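Local coordinates for ESAT-6/WXG100 secretion system protein (Streptococcus gallolyticus, PDB 7JQE), which forms part of the extracellular region of EsaA, a membrane subunit of the type VIIb secretion system, and probably takes part in exporting bacterial proteins such as toxins, at residues G201-A206 with S414-A419; T212-L217 with D230-L235; G239-K242 with G246-T249; Y255-A260 with K407-Q412. One frame throughout, in Å; residues are numbered along the deposited sequence.

Contact 1. Residues G201-A206 with S414-A419; sequences GSVDVA and SKIDTA. With EDO (1,2-ethanediol), chain F.
Lys415 reaches Ser202 near the start of the loop 201-206 and gives a hydrogen bond from NZ to the hydroxyl OG of Ser202, 2.9 Å long. After leaving the helix, its chain bends at chi3 (-91°), which brings the ammonium group to the serine. Besides NZ, the hydroxyl also meets the aliphatic part of the lysine, with OG of Ser202 3.2 Å from CD of Lys415. The same ammonium group bonds to OE1 of Gln412, one turn earlier on the helix. The amide NE2 of Gln412 in turn bonds to Ser202 O, so lysine, glutamine and serine hold one another.

Val203 carries the apolar half of the contact. Its two methyls divide the work. CG2 of Val203 lies 3.5 Å from CB of Lys415, and the two side chains run past each other in opposite directions. CG1 of Val203, anti to the backbone N (chi1 170°), meets Ile416 CG1 at 3.9 Å.

Asp204 OD1 accepts from Ala206 N at 3.0 Å, forming an Asx turn in the loop. The loop links helix 191-200 to helix 211-219 and here lies against helix 396-427. Ile416 also packs on Leu238 of helix 225-244, and Lys415 on Leu199 of helix 191-200.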
loop_
_atom_site.group_PDB
_atom_site.type_symbol
_atom_site.label_atom_id
_atom_site.label_comp_id
_atom_site.label_asym_id
_atom_site.label_seq_id
_atom_site.Cartn_x
_atom_site.Cartn_y
_atom_site.Cartn_z
ATOM N N GLY A 201 -2.021 -4.932 -14.554
ATOM C CA GLY A 201 -2.386 -5.482 -15.851
ATOM C C GLY A 201 -3.349 -4.607 -16.632
ATOM O O GLY A 201 -3.420 -4.699 -17.860
ATOM N N SER A 202 -4.106 -3.754 -15.941
ATOM C CA SER A 202 -5.064 -2.862 -16.584
ATOM C C SER A 202 -4.703 -1.396 -16.363
ATOM O O SER A 202 -5.569 -0.521 -16.405
ATOM C CB SER A 202 -6.479 -3.146 -16.088
ATOM O OG SER A 202 -6.607 -2.816 -14.720
ATOM N N VAL A 203 -3.423 -1.115 -16.138
ATOM C CA VAL A 203 -2.944 0.240 -15.903
ATOM C C VAL A 203 -1.893 0.586 -16.947
ATOM O O VAL A 203 -1.128 -0.272 -17.397
ATOM C CB VAL A 203 -2.374 0.391 -14.476
ATOM C CG1 VAL A 203 -1.666 1.722 -14.324
ATOM C CG2 VAL A 203 -3.486 0.248 -13.453
ATOM N N ASP A 204 -1.863 1.858 -17.337
ATOM C CA ASP A 204 -0.897 2.380 -18.296
ATOM C C ASP A 204 0.138 3.188 -17.527
ATOM O O ASP A 204 -0.197 4.223 -16.942
ATOM C CB ASP A 204 -1.595 3.241 -19.353
ATOM C CG ASP A 204 -0.654 3.727 -20.444
ATOM O OD1 ASP A 204 0.568 3.800 -20.211
ATOM O OD2 ASP A 204 -1.148 4.057 -21.545
ATOM N N VAL A 205 1.392 2.718 -17.529
ATOM C CA VAL A 205 2.424 3.317 -16.679
ATOM C C VAL A 205 3.223 4.413 -17.368
ATOM O O VAL A 205 3.999 5.109 -16.696
ATOM C CB VAL A 205 3.411 2.252 -16.157
ATOM C CG1 VAL A 205 2.658 1.119 -15.488
ATOM C CG2 VAL A 205 4.275 1.734 -17.292
ATOM N N ALA A 206 3.069 4.590 -18.678
ATOM C CA ALA A 206 3.734 5.677 -19.392
ATOM C C ALA A 206 3.103 6.999 -18.972
ATOM O O ALA A 206 1.998 7.337 -19.397
ATOM C CB ALA A 206 3.625 5.473 -20.899
ATOM N N SER A 414 -7.509 5.030 -9.043
ATOM C CA SER A 414 -7.552 4.158 -7.879
ATOM C C SER A 414 -6.542 3.022 -8.008
ATOM O O SER A 414 -5.832 2.703 -7.048
ATOM C CB SER A 414 -8.968 3.612 -7.697
ATOM O OG SER A 414 -9.036 2.733 -6.587
ATOM N N LYS A 415 -6.462 2.403 -9.188
ATOM C CA LYS A 415 -5.472 1.355 -9.406
ATOM C C LYS A 415 -4.053 1.894 -9.255
ATOM O O LYS A 415 -3.198 1.251 -8.635
ATOM C CB LYS A 415 -5.675 0.726 -10.784
ATOM C CG LYS A 415 -6.822 -0.281 -10.797
ATOM C CD LYS A 415 -7.083 -0.872 -12.176
ATOM C CE LYS A 415 -8.105 -0.038 -12.938
ATOM N NZ LYS A 415 -8.558 -0.705 -14.188
ATOM N N ILE A 416 -3.786 3.078 -9.810
ATOM C CA ILE A 416 -2.461 3.678 -9.679
ATOM C C ILE A 416 -2.123 3.902 -8.213
ATOM O O ILE A 416 -0.999 3.633 -7.770
ATOM C CB ILE A 416 -2.386 4.989 -10.482
ATOM C CG1 ILE A 416 -2.428 4.705 -11.986
ATOM C CG2 ILE A 416 -1.149 5.788 -10.108
ATOM C CD1 ILE A 416 -2.927 5.878 -12.807
ATOM N N ASP A 417 -3.089 4.397 -7.433
ATOM C CA ASP A 417 -2.815 4.683 -6.028
ATOM C C ASP A 417 -2.576 3.400 -5.241
ATOM O O ASP A 417 -1.634 3.322 -4.443
ATOM C CB ASP A 417 -3.967 5.482 -5.416
ATOM C CG ASP A 417 -3.925 6.957 -5.789
ATOM O OD1 ASP A 417 -2.823 7.547 -5.789
ATOM O OD2 ASP A 417 -4.999 7.526 -6.080
ATOM N N THR A 418 -3.413 2.386 -5.457
ATOM C CA THR A 418 -3.276 1.136 -4.723
ATOM C C THR A 418 -1.931 0.477 -5.005
ATOM O O THR A 418 -1.157 0.198 -4.085
ATOM C CB THR A 418 -4.426 0.195 -5.078
ATOM O OG1 THR A 418 -5.658 0.774 -4.631
ATOM C CG2 THR A 418 -4.230 -1.167 -4.404
ATOM N N ALA A 419 -1.630 0.230 -6.281
ATOM C CA ALA A 419 -0.398 -0.473 -6.622
ATOM C C ALA A 419 0.835 0.316 -6.197
ATOM O O ALA A 419 1.806 -0.261 -5.693
ATOM C CB ALA A 419 -0.357 -0.761 -8.119
HETATM C C1 EDO F . -10.163 -1.312 -6.713
HETATM O O1 EDO F . -10.336 -1.782 -5.371
HETATM C C2 EDO F . -8.676 -1.192 -7.036
HETATM O O2 EDO F . -8.068 -0.247 -6.147
#

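Contact 2. Residues T212-L217 with D230-L235; sequences TLFSKL and DYQSKL. With EDO (1,2-ethanediol), chain B.
Phe214 meets Tyr231 through the far end of its ring, with CZ 3.8 Å from CB of Tyr231. Earlier on helix 211-219, Thr212 O accepts the backbone bond from Lys216 N at 2.9 Å. Leu213 follows and turns to other partners, packing on Ile409 of helix 396-427 and on Phe257.

Phe214 then carries the contact alone for its helix. Its CG is anti to the carbonyl carbon (chi1 -75°), which sends the ring across to helix 225-244. The two aromatic side chains cross at about a right angle. It is the CB of Tyr231, not its ring, that lies nearest the phenylalanine; the tyrosine ring leads off toward helix 396-427. There it packs on Leu413, and its OH makes a weak hydrogen bond to Asp417. At another part of the Phe214 ring, CD2 lies 4.3 Å from NE2 of Gln232. Met223 also packs on Phe214.

Two consecutive helices, 211-219 and 225-244, joined by a short connection, pack here through side chains. Their backbones stay well apart, with the nearest CA atoms, of Phe214 and Tyr231, 9.7 Å from each other. One large ring spans much of that gap, and no hydrogen bond crosses between the segments.

Ser215 comes next, its OG bonded to Ala211 O in the preceding turn. Lys216 forms a salt bridge with Glu219. At Leu217, the backbone N bonds to Leu213 O at 3.0 Å, and the side chain packs on Leu401 of helix 396-427.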
loop_
_atom_site.group_PDB
_atom_site.type_symbol
_atom_site.label_atom_id
_atom_site.label_comp_id
_atom_site.label_asym_id
_atom_site.label_seq_id
_atom_site.Cartn_x
_atom_site.Cartn_y
_atom_site.Cartn_z
ATOM N N THR A 212 -1.993 15.375 -21.723
ATOM C CA THR A 212 -3.191 16.070 -22.180
ATOM C C THR A 212 -4.320 15.946 -21.162
ATOM O O THR A 212 -4.950 16.943 -20.788
ATOM C CB THR A 212 -3.620 15.530 -23.547
ATOM O OG1 THR A 212 -3.904 14.129 -23.447
ATOM C CG2 THR A 212 -2.505 15.733 -24.560
ATOM N N LEU A 213 -4.577 14.726 -20.688
ATOM C CA LEU A 213 -5.620 14.514 -19.687
ATOM C C LEU A 213 -5.398 15.388 -18.460
ATOM O O LEU A 213 -6.315 16.075 -17.995
ATOM C CB LEU A 213 -5.667 13.042 -19.286
ATOM C CG LEU A 213 -6.510 12.745 -18.049
ATOM C CD1 LEU A 213 -7.981 12.903 -18.372
ATOM C CD2 LEU A 213 -6.215 11.351 -17.506
ATOM N N PHE A 214 -4.181 15.361 -17.909
ATOM C CA PHE A 214 -3.885 16.181 -16.740
ATOM C C PHE A 214 -4.006 17.667 -17.058
ATOM O O PHE A 214 -4.374 18.462 -16.185
ATOM C CB PHE A 214 -2.484 15.856 -16.213
ATOM C CG PHE A 214 -2.396 14.546 -15.467
ATOM C CD1 PHE A 214 -3.468 14.082 -14.717
ATOM C CD2 PHE A 214 -1.236 13.778 -15.515
ATOM C CE1 PHE A 214 -3.392 12.877 -14.031
ATOM C CE2 PHE A 214 -1.149 12.569 -14.826
ATOM C CZ PHE A 214 -2.227 12.118 -14.087
ATOM N N SER A 215 -3.707 18.060 -18.298
ATOM C CA SER A 215 -3.769 19.474 -18.654
ATOM C C SER A 215 -5.209 19.963 -18.713
ATOM O O SER A 215 -5.522 21.052 -18.220
ATOM C CB SER A 215 -3.067 19.711 -19.991
ATOM O OG SER A 215 -1.658 19.657 -19.845
ATOM N N LYS A 216 -6.097 19.172 -19.309
ATOM C CA LYS A 216 -7.503 19.544 -19.339
ATOM C C LYS A 216 -8.073 19.611 -17.929
ATOM O O LYS A 216 -8.698 20.607 -17.545
ATOM C CB LYS A 216 -8.283 18.554 -20.204
ATOM C CG LYS A 216 -9.656 19.055 -20.618
ATOM C CD LYS A 216 -9.551 20.366 -21.382
ATOM C CE LYS A 216 -10.920 20.879 -21.816
ATOM N NZ LYS A 216 -10.811 22.212 -22.477
ATOM N N LEU A 217 -7.851 18.559 -17.132
ATOM C CA LEU A 217 -8.372 18.539 -15.769
ATOM C C LEU A 217 -7.864 19.723 -14.957
ATOM O O LEU A 217 -8.552 20.193 -14.043
ATOM C CB LEU A 217 -7.994 17.228 -15.081
ATOM C CG LEU A 217 -8.673 15.935 -15.538
ATOM C CD1 LEU A 217 -8.204 14.761 -14.674
ATOM C CD2 LEU A 217 -10.185 16.070 -15.482
ATOM N N ASP A 230 2.041 14.356 -7.955
ATOM C CA ASP A 230 2.115 13.093 -7.230
ATOM C C ASP A 230 1.782 11.910 -8.131
ATOM O O ASP A 230 2.470 10.885 -8.092
ATOM C CB ASP A 230 1.186 13.130 -6.018
ATOM C CG ASP A 230 1.656 14.109 -4.955
ATOM O OD1 ASP A 230 2.853 14.471 -4.965
ATOM O OD2 ASP A 230 0.830 14.514 -4.108
ATOM N N TYR A 231 0.729 12.025 -8.949
ATOM C CA TYR A 231 0.394 10.932 -9.856
ATOM C C TYR A 231 1.529 10.660 -10.831
ATOM O O TYR A 231 1.721 9.517 -11.262
ATOM C CB TYR A 231 -0.899 11.239 -10.614
ATOM C CG TYR A 231 -2.155 11.051 -9.788
ATOM C CD1 TYR A 231 -2.987 12.127 -9.490
ATOM C CD2 TYR A 231 -2.507 9.798 -9.305
ATOM C CE1 TYR A 231 -4.136 11.955 -8.733
ATOM C CE2 TYR A 231 -3.651 9.616 -8.547
ATOM C CZ TYR A 231 -4.460 10.695 -8.261
ATOM O OH TYR A 231 -5.599 10.511 -7.508
ATOM N N GLN A 232 2.297 11.692 -11.183
ATOM C CA GLN A 232 3.458 11.481 -12.039
ATOM C C GLN A 232 4.579 10.765 -11.293
ATOM O O GLN A 232 5.316 9.980 -11.899
ATOM C CB GLN A 232 3.941 12.818 -12.594
ATOM C CG GLN A 232 3.022 13.392 -13.661
ATOM C CD GLN A 232 3.328 14.838 -13.986
ATOM O OE1 GLN A 232 4.069 15.506 -13.264
ATOM N NE2 GLN A 232 2.754 15.332 -15.076
ATOM N N SER A 233 4.722 11.019 -9.987
ATOM C CA SER A 233 5.694 10.276 -9.185
ATOM C C SER A 233 5.275 8.821 -9.029
ATOM O O SER A 233 6.089 7.907 -9.207
ATOM C CB SER A 233 5.862 10.923 -7.810
ATOM O OG SER A 233 6.482 12.189 -7.918
ATOM N N LYS A 234 4.005 8.588 -8.687
ATOM C CA LYS A 234 3.521 7.220 -8.556
ATOM C C LYS A 234 3.645 6.464 -9.869
ATOM O O LYS A 234 4.021 5.286 -9.882
ATOM C CB LYS A 234 2.078 7.226 -8.063
ATOM C CG LYS A 234 1.909 8.042 -6.805
ATOM C CD LYS A 234 0.499 7.987 -6.274
ATOM C CE LYS A 234 0.389 8.785 -4.989
ATOM N NZ LYS A 234 -0.998 8.798 -4.455
ATOM N N LEU A 235 3.346 7.127 -10.988
ATOM C CA LEU A 235 3.511 6.477 -12.286
ATOM C C LEU A 235 4.972 6.157 -12.552
ATOM O O LEU A 235 5.290 5.114 -13.137
ATOM C CB LEU A 235 2.950 7.360 -13.400
ATOM C CG LEU A 235 1.432 7.385 -13.490
ATOM C CD1 LEU A 235 0.974 8.539 -14.372
ATOM C CD2 LEU A 235 0.951 6.047 -14.033
HETATM C C1 EDO B . -1.042 12.010 -2.179
HETATM O O1 EDO B . 0.187 11.472 -2.684
HETATM C C2 EDO B . -1.650 11.052 -1.159
HETATM O O2 EDO B . -1.935 9.797 -1.791
#

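Contact 3. Residues G239-K242 with G246-T249; sequences GKYK and GVTT. With EDO (1,2-ethanediol), chain U.
Lys242 ties the end of its helix to the chain that follows by two hydrogen bonds from NZ. One goes to the backbone oxygen of Val247, with NZ to O 2.7 Å. The donor lies close to the line of the carbonyl bond, at a C=O...N angle of 161°. The other goes to the hydroxyl of Thr249, with NZ to OG1 2.8 Å. A third partner is a bound 1,2-ethanediol, probably from the crystallisation liquor, whose O1 is 3.2 Å from NZ of Lys242. That same O1 donates to Val247 O at 2.6 Å. The carbonyl therefore accepts from both the lysine and the diol.

The lysine chain is extended as far as CE and bends only at its last torsion (chi4 65°). This turns NZ toward the threonine, and the two side chains meet tip to tip.

Nearer the helix backbone, Val247 packs on Lys242 and Tyr241. Its CG2 lies 3.7 Å from CA of Lys242. CG2 of Val247 is also 4.0 Å from CD2 of Tyr241, whose side chain crosses the valine at about a right angle. Met200 of helix 191-200 packs on both Val247 and Lys242.

The chain leaving helix 225-244 thus packs back against its last turn, fastened by a lysine side chain to a backbone carbonyl and a hydroxyl.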
loop_
_atom_site.group_PDB
_atom_site.type_symbol
_atom_site.label_atom_id
_atom_site.label_comp_id
_atom_site.label_asym_id
_atom_site.label_seq_id
_atom_site.Cartn_x
_atom_site.Cartn_y
_atom_site.Cartn_z
ATOM N N GLY A 239 6.648 2.360 -13.115
ATOM C CA GLY A 239 7.566 2.041 -14.193
ATOM C C GLY A 239 8.789 1.295 -13.701
ATOM O O GLY A 239 9.226 0.324 -14.323
ATOM N N LYS A 240 9.358 1.736 -12.573
ATOM C CA LYS A 240 10.508 1.040 -12.005
ATOM C C LYS A 240 10.172 -0.413 -11.707
ATOM O O LYS A 240 10.952 -1.321 -12.025
ATOM C CB LYS A 240 10.978 1.745 -10.732
ATOM C CG LYS A 240 12.055 2.791 -10.941
ATOM C CD LYS A 240 12.543 3.323 -9.601
ATOM C CE LYS A 240 13.617 4.385 -9.781
ATOM N NZ LYS A 240 13.798 5.210 -8.552
ATOM N N TYR A 241 9.007 -0.653 -11.106
ATOM C CA TYR A 241 8.604 -2.014 -10.779
ATOM C C TYR A 241 8.375 -2.839 -12.042
ATOM O O TYR A 241 8.843 -3.979 -12.140
ATOM C CB TYR A 241 7.347 -1.977 -9.919
ATOM C CG TYR A 241 7.008 -3.293 -9.271
ATOM C CD1 TYR A 241 7.484 -3.610 -8.000
ATOM C CD2 TYR A 241 6.203 -4.216 -9.919
ATOM C CE1 TYR A 241 7.165 -4.812 -7.395
ATOM C CE2 TYR A 241 5.881 -5.420 -9.324
ATOM C CZ TYR A 241 6.367 -5.715 -8.063
ATOM O OH TYR A 241 6.044 -6.916 -7.474
ATOM N N LYS A 242 7.657 -2.274 -13.020
ATOM C CA LYS A 242 7.403 -2.995 -14.263
ATOM C C LYS A 242 8.702 -3.347 -14.969
ATOM O O LYS A 242 8.825 -4.423 -15.564
ATOM C CB LYS A 242 6.514 -2.162 -15.186
ATOM C CG LYS A 242 6.464 -2.670 -16.623
ATOM C CD LYS A 242 5.877 -1.616 -17.556
ATOM C CE LYS A 242 5.806 -2.115 -18.990
ATOM N NZ LYS A 242 4.872 -3.262 -19.129
ATOM N N GLY A 246 8.749 -8.488 -14.605
ATOM C CA GLY A 246 8.287 -8.554 -15.980
ATOM C C GLY A 246 6.791 -8.349 -16.089
ATOM O O GLY A 246 6.056 -9.273 -16.452
ATOM N N VAL A 247 6.327 -7.140 -15.787
ATOM C CA VAL A 247 4.902 -6.869 -15.640
ATOM C C VAL A 247 4.328 -6.421 -16.980
ATOM O O VAL A 247 4.759 -5.408 -17.543
ATOM C CB VAL A 247 4.655 -5.812 -14.553
ATOM C CG1 VAL A 247 3.195 -5.808 -14.132
ATOM C CG2 VAL A 247 5.562 -6.067 -13.359
ATOM N N THR A 248 3.356 -7.177 -17.489
ATOM C CA THR A 248 2.579 -6.750 -18.647
ATOM C C THR A 248 1.555 -5.703 -18.226
ATOM O O THR A 248 0.855 -5.880 -17.222
ATOM C CB THR A 248 1.886 -7.950 -19.291
ATOM O OG1 THR A 248 2.863 -8.762 -19.951
ATOM C CG2 THR A 248 0.854 -7.500 -20.307
ATOM N N THR A 249 1.479 -4.607 -18.980
ATOM C CA THR A 249 0.546 -3.517 -18.700
ATOM C C THR A 249 -0.231 -3.167 -19.965
ATOM O O THR A 249 -0.042 -3.768 -21.026
ATOM C CB THR A 249 1.272 -2.276 -18.163
ATOM O OG1 THR A 249 2.397 -1.973 -19.000
ATOM C CG2 THR A 249 1.736 -2.502 -16.732
HETATM C C1 EDO U . 7.672 -6.430 -19.718
HETATM O O1 EDO U . 7.049 -5.529 -18.794
HETATM C C2 EDO U . 8.746 -5.667 -20.484
HETATM O O2 EDO U . 9.158 -4.537 -19.702
#

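Contact 4. Residues Y255-A260 with K407-Q412; sequences YSFLTA and KTIFAQ. With EDO (1,2-ethanediol), chain V; EDO (1,2-ethanediol), chain C.
Tyr255 and Thr408 mark the closest approach of the two backbones, with their CA atoms 9.1 Å apart. A short 3-10 segment follows Tyr255, in which Leu258 N bonds to Tyr255 O at 3.2 Å. The facing segment belongs to helix 396-427. That helix is kinked here: N of Lys407 and N of Thr408 lack bonds to the turn before. Further on, Ala411 N bonds weakly to Lys407 O, and Gln412 N bonds to Thr408 O at 3.1 Å.

The gap is filled by side chains, and none of them makes a hydrogen bond across it. The Tyr255 ring brings CE1 to two partners. Ile409 CG1 lies 3.9 Å from CE1 of Tyr255. Thr408 CG2 comes to the ring edge, near its plane, 4.2 Å from CE1 of Tyr255. With CG1 anti to the carbonyl carbon (chi1 -70°), Ile409 reaches outward from the helix and touches both aromatic residues. Its CD1 is 4.2 Å from CE1 of Phe257, and these two side chains cross at about a right angle. Leu258 CD2 sits above one face of the Phe257 ring, toward its rim.

Leu213 of helix 211-219 packs on Tyr255, and Asp405 accepts a hydrogen bond from Phe257 N. Ile409 also packs on Phe410 of the second subunit. The contact is apolar packing of a loop with a 3-10 turn onto a long helix, in the part of the helical region that leads toward the strands.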
loop_
_atom_site.group_PDB
_atom_site.type_symbol
_atom_site.label_atom_id
_atom_site.label_comp_id
_atom_site.label_asym_id
_atom_site.label_seq_id
_atom_site.Cartn_x
_atom_site.Cartn_y
_atom_site.Cartn_z
ATOM N N TYR A 255 -10.468 9.672 -24.287
ATOM C CA TYR A 255 -11.429 10.331 -23.409
ATOM C C TYR A 255 -12.301 11.260 -24.239
ATOM O O TYR A 255 -11.795 12.201 -24.861
ATOM C CB TYR A 255 -10.716 11.103 -22.298
ATOM C CG TYR A 255 -9.860 10.227 -21.409
ATOM C CD1 TYR A 255 -10.436 9.375 -20.474
ATOM C CD2 TYR A 255 -8.475 10.255 -21.505
ATOM C CE1 TYR A 255 -9.652 8.571 -19.660
ATOM C CE2 TYR A 255 -7.687 9.465 -20.698
ATOM C CZ TYR A 255 -8.278 8.621 -19.779
ATOM O OH TYR A 255 -7.485 7.829 -18.981
ATOM N N SER A 256 -13.610 10.995 -24.246
ATOM C CA SER A 256 -14.540 11.818 -25.016
ATOM C C SER A 256 -14.375 13.304 -24.704
ATOM O O SER A 256 -14.248 14.132 -25.611
ATOM C CB SER A 256 -15.977 11.376 -24.736
ATOM O OG SER A 256 -16.133 9.980 -24.927
ATOM N N PHE A 257 -14.360 13.660 -23.416
ATOM C CA PHE A 257 -14.452 15.063 -23.023
ATOM C C PHE A 257 -13.292 15.912 -23.529
ATOM O O PHE A 257 -13.339 17.138 -23.379
ATOM C CB PHE A 257 -14.550 15.174 -21.493
ATOM C CG PHE A 257 -13.220 15.119 -20.785
ATOM C CD1 PHE A 257 -12.590 13.908 -20.546
ATOM C CD2 PHE A 257 -12.611 16.283 -20.339
ATOM C CE1 PHE A 257 -11.371 13.861 -19.886
ATOM C CE2 PHE A 257 -11.390 16.243 -19.678
ATOM C CZ PHE A 257 -10.768 15.031 -19.452
ATOM N N LEU A 258 -12.255 15.309 -24.114
ATOM C CA LEU A 258 -11.151 16.101 -24.644
ATOM C C LEU A 258 -11.477 16.719 -25.997
ATOM O O LEU A 258 -10.767 17.631 -26.437
ATOM C CB LEU A 258 -9.883 15.245 -24.758
ATOM C CG LEU A 258 -9.275 14.711 -23.454
ATOM C CD1 LEU A 258 -8.085 13.796 -23.732
ATOM C CD2 LEU A 258 -8.871 15.852 -22.524
ATOM N N THR A 259 -12.538 16.252 -26.663
ATOM C CA THR A 259 -12.938 16.787 -27.959
ATOM C C THR A 259 -14.414 17.165 -27.987
ATOM O O THR A 259 -14.996 17.280 -29.070
ATOM C CB THR A 259 -12.642 15.788 -29.078
ATOM O OG1 THR A 259 -13.518 14.660 -28.953
ATOM C CG2 THR A 259 -11.196 15.317 -29.001
ATOM N N ALA A 260 -15.033 17.352 -26.825
ATOM C CA ALA A 260 -16.440 17.723 -26.774
ATOM C C ALA A 260 -16.605 19.196 -27.135
ATOM O O ALA A 260 -15.916 20.061 -26.585
ATOM C CB ALA A 260 -17.019 17.438 -25.390
ATOM N N LYS A 407 -16.072 8.084 -14.499
ATOM C CA LYS A 407 -16.072 6.769 -13.867
ATOM C C LYS A 407 -14.841 5.965 -14.269
ATOM O O LYS A 407 -14.315 5.177 -13.473
ATOM C CB LYS A 407 -17.340 6.006 -14.234
ATOM C CG LYS A 407 -17.352 5.551 -15.674
ATOM C CD LYS A 407 -18.626 4.811 -16.020
ATOM C CE LYS A 407 -18.975 5.028 -17.485
ATOM N NZ LYS A 407 -17.778 4.866 -18.362
ATOM N N THR A 408 -14.375 6.141 -15.504
ATOM C CA THR A 408 -13.155 5.463 -15.917
ATOM C C THR A 408 -11.925 6.111 -15.295
ATOM O O THR A 408 -10.959 5.421 -14.955
ATOM C CB THR A 408 -13.047 5.454 -17.436
ATOM O OG1 THR A 408 -13.800 4.351 -17.950
ATOM C CG2 THR A 408 -11.597 5.309 -17.867
ATOM N N ILE A 409 -11.941 7.432 -15.129
ATOM C CA ILE A 409 -10.793 8.107 -14.536
ATOM C C ILE A 409 -10.655 7.741 -13.063
ATOM O O ILE A 409 -9.542 7.551 -12.562
ATOM C CB ILE A 409 -10.910 9.626 -14.739
ATOM C CG1 ILE A 409 -10.703 9.978 -16.211
ATOM C CG2 ILE A 409 -9.918 10.364 -13.854
ATOM C CD1 ILE A 409 -11.198 11.377 -16.564
ATOM N N PHE A 410 -11.776 7.655 -12.345
ATOM C CA PHE A 410 -11.731 7.233 -10.950
ATOM C C PHE A 410 -11.083 5.858 -10.822
ATOM O O PHE A 410 -10.172 5.658 -10.011
ATOM C CB PHE A 410 -13.143 7.214 -10.364
ATOM C CG PHE A 410 -13.651 8.558 -9.938
ATOM C CD1 PHE A 410 -12.815 9.472 -9.325
ATOM C CD2 PHE A 410 -14.982 8.906 -10.149
ATOM C CE1 PHE A 410 -13.294 10.711 -8.923
ATOM C CE2 PHE A 410 -15.467 10.142 -9.756
ATOM C CZ PHE A 410 -14.623 11.046 -9.140
ATOM N N ALA A 411 -11.537 4.900 -11.634
ATOM C CA ALA A 411 -11.017 3.541 -11.554
ATOM C C ALA A 411 -9.518 3.502 -11.821
ATOM O O ALA A 411 -8.773 2.805 -11.119
ATOM C CB ALA A 411 -11.760 2.637 -12.543
ATOM N N GLN A 412 -9.054 4.237 -12.834
ATOM C CA GLN A 412 -7.637 4.187 -13.181
ATOM C C GLN A 412 -6.780 4.856 -12.115
ATOM O O GLN A 412 -5.720 4.335 -11.747
ATOM C CB GLN A 412 -7.404 4.833 -14.543
ATOM C CG GLN A 412 -8.005 4.037 -15.692
ATOM C CD GLN A 412 -7.464 2.616 -15.761
ATOM O OE1 GLN A 412 -8.196 1.653 -15.540
ATOM N NE2 GLN A 412 -6.178 2.483 -16.071
HETATM C C1 EDO V . -12.705 21.507 -26.283
HETATM O O1 EDO V . -12.802 20.518 -25.250
HETATM C C2 EDO V . -12.541 22.897 -25.673
HETATM O O2 EDO V . -13.687 23.224 -24.876
HETATM C C1 EDO C . -10.190 2.625 -19.352
HETATM O O1 EDO C . -11.456 2.087 -18.953
HETATM C C2 EDO C . -10.285 3.143 -20.783
HETATM O O2 EDO C . -9.020 3.684 -21.183
#

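How the contacts relate
Contacts 1 and 4 both use helix 396-427, and contacts 2 and 3 both use helix 225-244. Contact 2 is the buried one; the other three are partly buried. Contacts 2 and 4 have no hydrogen bond across their segments and rest mainly on aromatic and aliphatic packing. Lys216 of contact 2 joins them by packing on Leu258. Contacts 1 and 3 add a lysine that binds loop oxygens, and there Val205 packs on Lys242 and Thr249. A salt bridge from Asp417 to Lys234 links contacts 1 and 2, and Gln412 belongs to contact 4 while serving contact 1. Contacts 1, 2 and 4 also touch the second subunit; contact 3 does not.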